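Local coordinates for protein alpha-ketoglutarate-dependent non-heme iron oxygenase EasH (Aspergillus japonicus, PDB 5M0T) that probably acts as an iron(II)- and 2-oxoglutarate-dependent oxidase in the biosynthesis of the ergot alkaloid cycloclavine, at residues A[100-105]-A[110-115]; A[95-100]-A[153-158]. All coordinates share one frame; numbering follows the deposited sequence.

Interaction 1 (A[100-105]-A[110-115]); sequences LCKRLF and GDYWLT
With its CG set between the backbone N and the carbonyl carbon (chi1 51°), Tyr112 swings its ring up against helix 95-105, where the backbone of Cys101 directs CB at the ring. This is the turn from a helix into strand 112-122, a strand of the main sheet of the cupin-type (PhyH family) fold. Cys101 CB sits squarely over one face of the phenol, 3.5 Å from the ring centroid and 12° off the normal, a CH-pi contact. The sulfur, set anti to the carbonyl carbon, lies further out on the same residue, and SG makes an oblique sulfur-aromatic contact 4.5 Å from the centroid of the Tyr112 ring. Phe105 approaches the root of the tyrosine instead: its CD2 rests 3.5 Å from Tyr112 CB, and the two side chains cross at about a right angle. At the solvent side, the extended chain of Lys102 passes the phenol end, CG lying 3.8 Å from Tyr112 OH. That hydroxyl is hydrogen-bonded to His98 ND1, which ties the phenol end to the helix one turn before Cys101 and Lys102. Met229 of the adjacent strand 222-231 touches both Cys101 and Tyr112, and both are buried. The chain turns through roughly a right angle after the helix, and Gly110 takes backbone angles, with a positive phi, that suit a residue without CB. Its N donates to Phe105 O at 3.0 Å, a bent bond with an N-H...O angle of 137°.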
loop_
_atom_site.group_PDB
_atom_site.type_symbol
_atom_site.label_atom_id
_atom_site.label_comp_id
_atom_site.label_asym_id
_atom_site.label_seq_id
_atom_site.Cartn_x
_atom_site.Cartn_y
_atom_site.Cartn_z
ATOM N N LEU A 100 20.023 -3.546 5.321
ATOM C CA LEU A 100 19.963 -2.778 4.077
ATOM C C LEU A 100 18.615 -2.085 3.882
ATOM O O LEU A 100 18.576 -0.921 3.461
ATOM C CB LEU A 100 20.273 -3.669 2.871
ATOM C CG LEU A 100 21.715 -4.158 2.790
ATOM C CD1 LEU A 100 21.847 -5.390 1.905
ATOM C CD2 LEU A 100 22.630 -3.063 2.303
ATOM N N CYS A 101 17.525 -2.782 4.199
ATOM C CA CYS A 101 16.189 -2.185 4.124
ATOM C C CYS A 101 16.019 -1.018 5.111
ATOM O O CYS A 101 15.444 0.008 4.746
ATOM C CB CYS A 101 15.105 -3.237 4.340
ATOM S SG CYS A 101 14.994 -4.466 3.006
ATOM N N LYS A 102 16.519 -1.173 6.341
ATOM C CA LYS A 102 16.460 -0.090 7.322
ATOM C C LYS A 102 17.175 1.158 6.827
ATOM O O LYS A 102 16.688 2.255 7.020
ATOM C CB LYS A 102 17.058 -0.509 8.667
ATOM C CG LYS A 102 16.139 -1.389 9.496
ATOM C CD LYS A 102 16.778 -1.752 10.827
ATOM C CE LYS A 102 16.106 -2.957 11.458
ATOM N NZ LYS A 102 17.044 -3.564 12.441
ATOM N N ARG A 103 18.319 0.980 6.174
ATOM C CA ARG A 103 19.068 2.102 5.629
ATOM C C ARG A 103 18.404 2.735 4.407
ATOM O O ARG A 103 18.404 3.942 4.284
ATOM C CB ARG A 103 20.486 1.682 5.276
ATOM C CG ARG A 103 21.391 1.607 6.481
ATOM C CD ARG A 103 22.754 1.056 6.119
ATOM N NE ARG A 103 23.279 0.259 7.217
ATOM C CZ ARG A 103 23.742 0.761 8.359
ATOM N NH1 ARG A 103 23.811 2.082 8.575
ATOM N NH2 ARG A 103 24.174 -0.080 9.296
ATOM N N LEU A 104 17.873 1.927 3.496
ATOM C CA LEU A 104 17.227 2.473 2.295
ATOM C C LEU A 104 15.917 3.185 2.637
ATOM O O LEU A 104 15.693 4.326 2.213
ATOM C CB LEU A 104 16.985 1.396 1.245
ATOM C CG LEU A 104 16.624 1.932 -0.152
ATOM C CD1 LEU A 104 17.812 2.624 -0.810
ATOM C CD2 LEU A 104 16.109 0.777 -1.017
ATOM N N PHE A 105 15.078 2.519 3.426
ATOM C CA PHE A 105 13.714 2.973 3.666
ATOM C C PHE A 105 13.510 3.826 4.911
ATOM O O PHE A 105 12.551 4.592 4.976
ATOM C CB PHE A 105 12.776 1.765 3.706
ATOM C CG PHE A 105 12.764 0.971 2.435
ATOM C CD1 PHE A 105 12.409 1.560 1.240
ATOM C CD2 PHE A 105 13.097 -0.370 2.435
ATOM C CE1 PHE A 105 12.385 0.824 0.057
ATOM C CE2 PHE A 105 13.070 -1.111 1.255
ATOM C CZ PHE A 105 12.718 -0.514 0.059
ATOM N N GLY A 110 10.273 5.052 6.840
ATOM C CA GLY A 110 10.188 4.305 8.112
ATOM C C GLY A 110 10.236 2.814 7.812
ATOM O O GLY A 110 11.237 2.313 7.312
ATOM N N ASP A 111 9.134 2.111 8.061
ATOM C CA ASP A 111 9.076 0.656 7.854
ATOM C C ASP A 111 8.953 0.227 6.374
ATOM O O ASP A 111 8.715 1.038 5.481
ATOM C CB ASP A 111 7.940 0.034 8.689
ATOM C CG ASP A 111 8.240 0.001 10.185
ATOM O OD1 ASP A 111 9.368 0.327 10.615
ATOM O OD2 ASP A 111 7.318 -0.359 10.947
ATOM N N TYR A 112 9.129 -1.074 6.169
ATOM C CA TYR A 112 9.164 -1.706 4.869
ATOM C C TYR A 112 8.564 -3.094 5.015
ATOM O O TYR A 112 8.384 -3.587 6.135
ATOM C CB TYR A 112 10.604 -1.830 4.360
ATOM C CG TYR A 112 11.512 -2.477 5.381
ATOM C CD1 TYR A 112 12.085 -1.719 6.405
ATOM C CD2 TYR A 112 11.744 -3.846 5.370
ATOM C CE1 TYR A 112 12.878 -2.301 7.366
ATOM C CE2 TYR A 112 12.551 -4.435 6.327
ATOM C CZ TYR A 112 13.118 -3.659 7.324
ATOM O OH TYR A 112 13.917 -4.221 8.304
ATOM N N TRP A 113 8.261 -3.713 3.881
ATOM C CA TRP A 113 7.763 -5.090 3.842
ATOM C C TRP A 113 7.887 -5.688 2.433
ATOM O O TRP A 113 8.301 -5.004 1.500
ATOM C CB TRP A 113 6.321 -5.172 4.377
ATOM C CG TRP A 113 5.282 -4.301 3.706
ATOM C CD1 TRP A 113 5.409 -3.540 2.558
ATOM C CD2 TRP A 113 3.921 -4.165 4.116
ATOM N NE1 TRP A 113 4.226 -2.909 2.274
ATOM C CE2 TRP A 113 3.293 -3.283 3.208
ATOM C CE3 TRP A 113 3.165 -4.715 5.157
ATOM C CZ2 TRP A 113 1.950 -2.925 3.327
ATOM C CZ3 TRP A 113 1.834 -4.352 5.276
ATOM C CH2 TRP A 113 1.241 -3.458 4.365
ATOM N N LEU A 114 7.549 -6.963 2.287
ATOM C CA LEU A 114 7.659 -7.654 1.011
ATOM C C LEU A 114 6.572 -7.170 0.060
ATOM O O LEU A 114 5.414 -7.087 0.443
ATOM C CB LEU A 114 7.530 -9.166 1.224
ATOM C CG LEU A 114 7.681 -10.067 -0.007
ATOM C CD1 LEU A 114 9.122 -10.105 -0.494
ATOM C CD2 LEU A 114 7.178 -11.467 0.320
ATOM N N THR A 115 6.949 -6.819 -1.161
ATOM C CA THR A 115 5.961 -6.525 -2.202
ATOM C C THR A 115 5.767 -7.751 -3.121
ATOM O O THR A 115 4.627 -8.152 -3.392
ATOM C CB THR A 115 6.235 -5.218 -2.970
ATOM O OG1 THR A 115 5.211 -5.026 -3.951
ATOM C CG2 THR A 115 7.582 -5.201 -3.668
#

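Interaction 2 (A[95-100]-A[153-158]). With AKG (2-oxoglutaric acid), chain D.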
loop_
_atom_site.group_PDB
_atom_site.type_symbol
_atom_site.label_atom_id
_atom_site.label_comp_id
_atom_site.label_asym_id
_atom_site.label_seq_id
_atom_site.Cartn_x
_atom_site.Cartn_y
_atom_site.Cartn_z
ATOM N N GLU A 95 19.490 -10.935 8.787
ATOM C CA GLU A 95 20.040 -9.678 9.297
ATOM C C GLU A 95 20.613 -8.755 8.236
ATOM O O GLU A 95 20.466 -7.551 8.355
ATOM C CB GLU A 95 21.070 -9.939 10.404
ATOM C CG GLU A 95 20.356 -10.168 11.734
ATOM C CD GLU A 95 21.121 -11.003 12.746
ATOM O OE1 GLU A 95 21.460 -12.164 12.437
ATOM O OE2 GLU A 95 21.338 -10.511 13.877
ATOM N N LEU A 96 21.250 -9.293 7.205
ATOM C CA LEU A 96 21.768 -8.443 6.138
ATOM C C LEU A 96 20.625 -7.782 5.336
ATOM O O LEU A 96 20.676 -6.588 5.060
ATOM C CB LEU A 96 22.720 -9.208 5.208
ATOM C CG LEU A 96 23.256 -8.387 4.030
ATOM C CD1 LEU A 96 24.015 -7.182 4.549
ATOM C CD2 LEU A 96 24.143 -9.217 3.131
ATOM N N LEU A 97 19.604 -8.556 4.981
ATOM C CA LEU A 97 18.442 -8.012 4.285
ATOM C C LEU A 97 17.831 -6.861 5.081
ATOM O O LEU A 97 17.577 -5.794 4.549
ATOM C CB LEU A 97 17.395 -9.109 4.040
ATOM C CG LEU A 97 16.113 -8.774 3.257
ATOM C CD1 LEU A 97 15.680 -9.969 2.400
ATOM C CD2 LEU A 97 14.983 -8.324 4.171
ATOM N N HIS A 98 17.612 -7.086 6.362
ATOM C CA HIS A 98 16.986 -6.084 7.206
ATOM C C HIS A 98 17.862 -4.860 7.452
ATOM O O HIS A 98 17.349 -3.756 7.506
ATOM C CB HIS A 98 16.536 -6.712 8.517
ATOM C CG HIS A 98 15.361 -7.610 8.355
ATOM N ND1 HIS A 98 14.102 -7.126 8.083
ATOM C CD2 HIS A 98 15.253 -8.955 8.383
ATOM C CE1 HIS A 98 13.260 -8.136 7.966
ATOM N NE2 HIS A 98 13.935 -9.255 8.143
ATOM N N GLY A 99 19.172 -5.045 7.575
ATOM C CA GLY A 99 20.093 -3.906 7.716
ATOM C C GLY A 99 20.040 -2.968 6.520
ATOM O O GLY A 99 19.998 -1.754 6.686
ATOM N N LEU A 100 20.023 -3.546 5.321
ATOM C CA LEU A 100 19.963 -2.778 4.077
ATOM C C LEU A 100 18.615 -2.085 3.882
ATOM O O LEU A 100 18.576 -0.921 3.461
ATOM C CB LEU A 100 20.273 -3.669 2.871
ATOM C CG LEU A 100 21.715 -4.158 2.790
ATOM C CD1 LEU A 100 21.847 -5.390 1.905
ATOM C CD2 LEU A 100 22.630 -3.063 2.303
ATOM N N LEU A 153 13.619 -2.382 -3.174
ATOM C CA LEU A 153 14.959 -2.941 -3.111
ATOM C C LEU A 153 14.859 -4.402 -3.534
ATOM O O LEU A 153 14.182 -5.179 -2.857
ATOM C CB LEU A 153 15.514 -2.859 -1.683
ATOM C CG LEU A 153 16.980 -3.254 -1.497
ATOM C CD1 LEU A 153 17.898 -2.591 -2.527
ATOM C CD2 LEU A 153 17.416 -2.910 -0.076
ATOM N N ASN A 154 15.538 -4.762 -4.629
ATOM C CA ASN A 154 15.497 -6.120 -5.192
ATOM C C ASN A 154 16.753 -6.922 -4.872
ATOM O O ASN A 154 17.832 -6.599 -5.346
ATOM C CB ASN A 154 15.319 -6.066 -6.714
ATOM C CG ASN A 154 14.917 -7.411 -7.310
ATOM O OD1 ASN A 154 15.254 -8.483 -6.785
ATOM N ND2 ASN A 154 14.176 -7.359 -8.410
ATOM N N PHE A 155 16.595 -7.983 -4.088
ATOM C CA PHE A 155 17.667 -8.941 -3.841
ATOM C C PHE A 155 17.454 -10.063 -4.829
ATOM O O PHE A 155 16.604 -10.909 -4.600
ATOM C CB PHE A 155 17.591 -9.508 -2.421
ATOM C CG PHE A 155 17.790 -8.483 -1.333
ATOM C CD1 PHE A 155 16.751 -7.646 -0.954
ATOM C CD2 PHE A 155 18.996 -8.411 -0.635
ATOM C CE1 PHE A 155 16.922 -6.719 0.062
ATOM C CE2 PHE A 155 19.176 -7.481 0.383
ATOM C CZ PHE A 155 18.140 -6.640 0.735
ATOM N N LEU A 156 18.201 -10.075 -5.932
ATOM C CA LEU A 156 17.989 -11.064 -6.984
ATOM C C LEU A 156 19.068 -12.128 -6.923
ATOM O O LEU A 156 20.193 -11.916 -7.372
ATOM C CB LEU A 156 17.922 -10.396 -8.363
ATOM C CG LEU A 156 17.252 -11.260 -9.464
ATOM C CD1 LEU A 156 16.799 -10.420 -10.657
ATOM C CD2 LEU A 156 18.150 -12.393 -9.952
ATOM N N THR A 157 18.714 -13.288 -6.391
ATOM C CA THR A 157 19.679 -14.336 -6.131
ATOM C C THR A 157 19.750 -15.317 -7.301
ATOM O O THR A 157 18.725 -15.753 -7.823
ATOM C CB THR A 157 19.304 -15.094 -4.842
ATOM O OG1 THR A 157 19.106 -14.160 -3.779
ATOM C CG2 THR A 157 20.371 -16.097 -4.472
ATOM N N ALA A 158 20.972 -15.676 -7.684
ATOM C CA ALA A 158 21.212 -16.716 -8.667
ATOM C C ALA A 158 21.024 -18.097 -8.016
ATOM O O ALA A 158 21.680 -18.425 -7.032
ATOM C CB ALA A 158 22.608 -16.575 -9.256
HETATM C C1 AKG D . 11.559 -8.121 -13.451
HETATM O O1 AKG D . 11.137 -7.052 -13.013
HETATM O O2 AKG D . 10.795 -9.103 -13.868
HETATM C C2 AKG D . 13.055 -8.451 -13.558
HETATM O O5 AKG D . 13.840 -7.524 -13.604
HETATM C C3 AKG D . 13.536 -9.880 -13.571
HETATM C C4 AKG D . 15.029 -9.991 -13.829
HETATM C C5 AKG D . 15.547 -11.403 -13.882
HETATM O O3 AKG D . 14.719 -12.344 -13.491
HETATM O O4 AKG D . 16.672 -11.641 -14.257
#
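Apolar packing makes up the whole contact between Leu97 and Leu100 of helix 95-105 and Leu153 and Phe155 of strand 152-158, a helix laid on the outer side of the main sheet of the cupin-type double-stranded beta-helix fold. The short axes run nearly antiparallel, at 155° and 10.8 Å apart. The aromatic part centres on Phe155, whose CG, anti to the carbonyl carbon (chi1 -64°), sends the ring toward the helix. Leu97 covers one face: its CG is 4.2 Å from the Phe155 centroid and 26° off the normal, a CH-pi contact, and its CA comes within 3.8 Å of Phe155 CZ. Leu100 comes in at the edge, near the ring plane, with CD1 3.7 Å from Phe155 CE2. The ring is thus gripped from two directions by residues one helical turn apart, and Phe39 meets it as well. The purely aliphatic part is looser, Leu100 CB standing 4.2 Å from Leu153 CD2. The strand's other side belongs to the active site. Asn154 ND2 makes a weak hydrogen bond to the iron ligand Glu134, while Leu156 lines the 2-oxoglutarate pocket, where Arg222, Thr169 and Gln129 hydrogen-bond the ligand. There Leu156 CD1 lies 3.6 Å from C5 of the co-substrate.

How the interactions relate
Going from the N terminus, helix 95-105 supplies the first segment of both interactions: its opening turns serve 95-100, its last turns 100-105, and Leu100 belongs to both ranges. Interaction 1 closes first, across a turn of four residues into strand 112-122. Interaction 2 closes a far longer loop, with 52 residues between its segments, and encloses interaction 1 completely. Together they fasten one helix to two strands of the same sheet, 112-122 and 152-158, which are separated there by strand 222-231. The two contacts also touch directly: Leu104 CD2 packs 3.7 Å from Leu153 CB, and Cys101 SG lies 4.2 Å from Phe155 CE1.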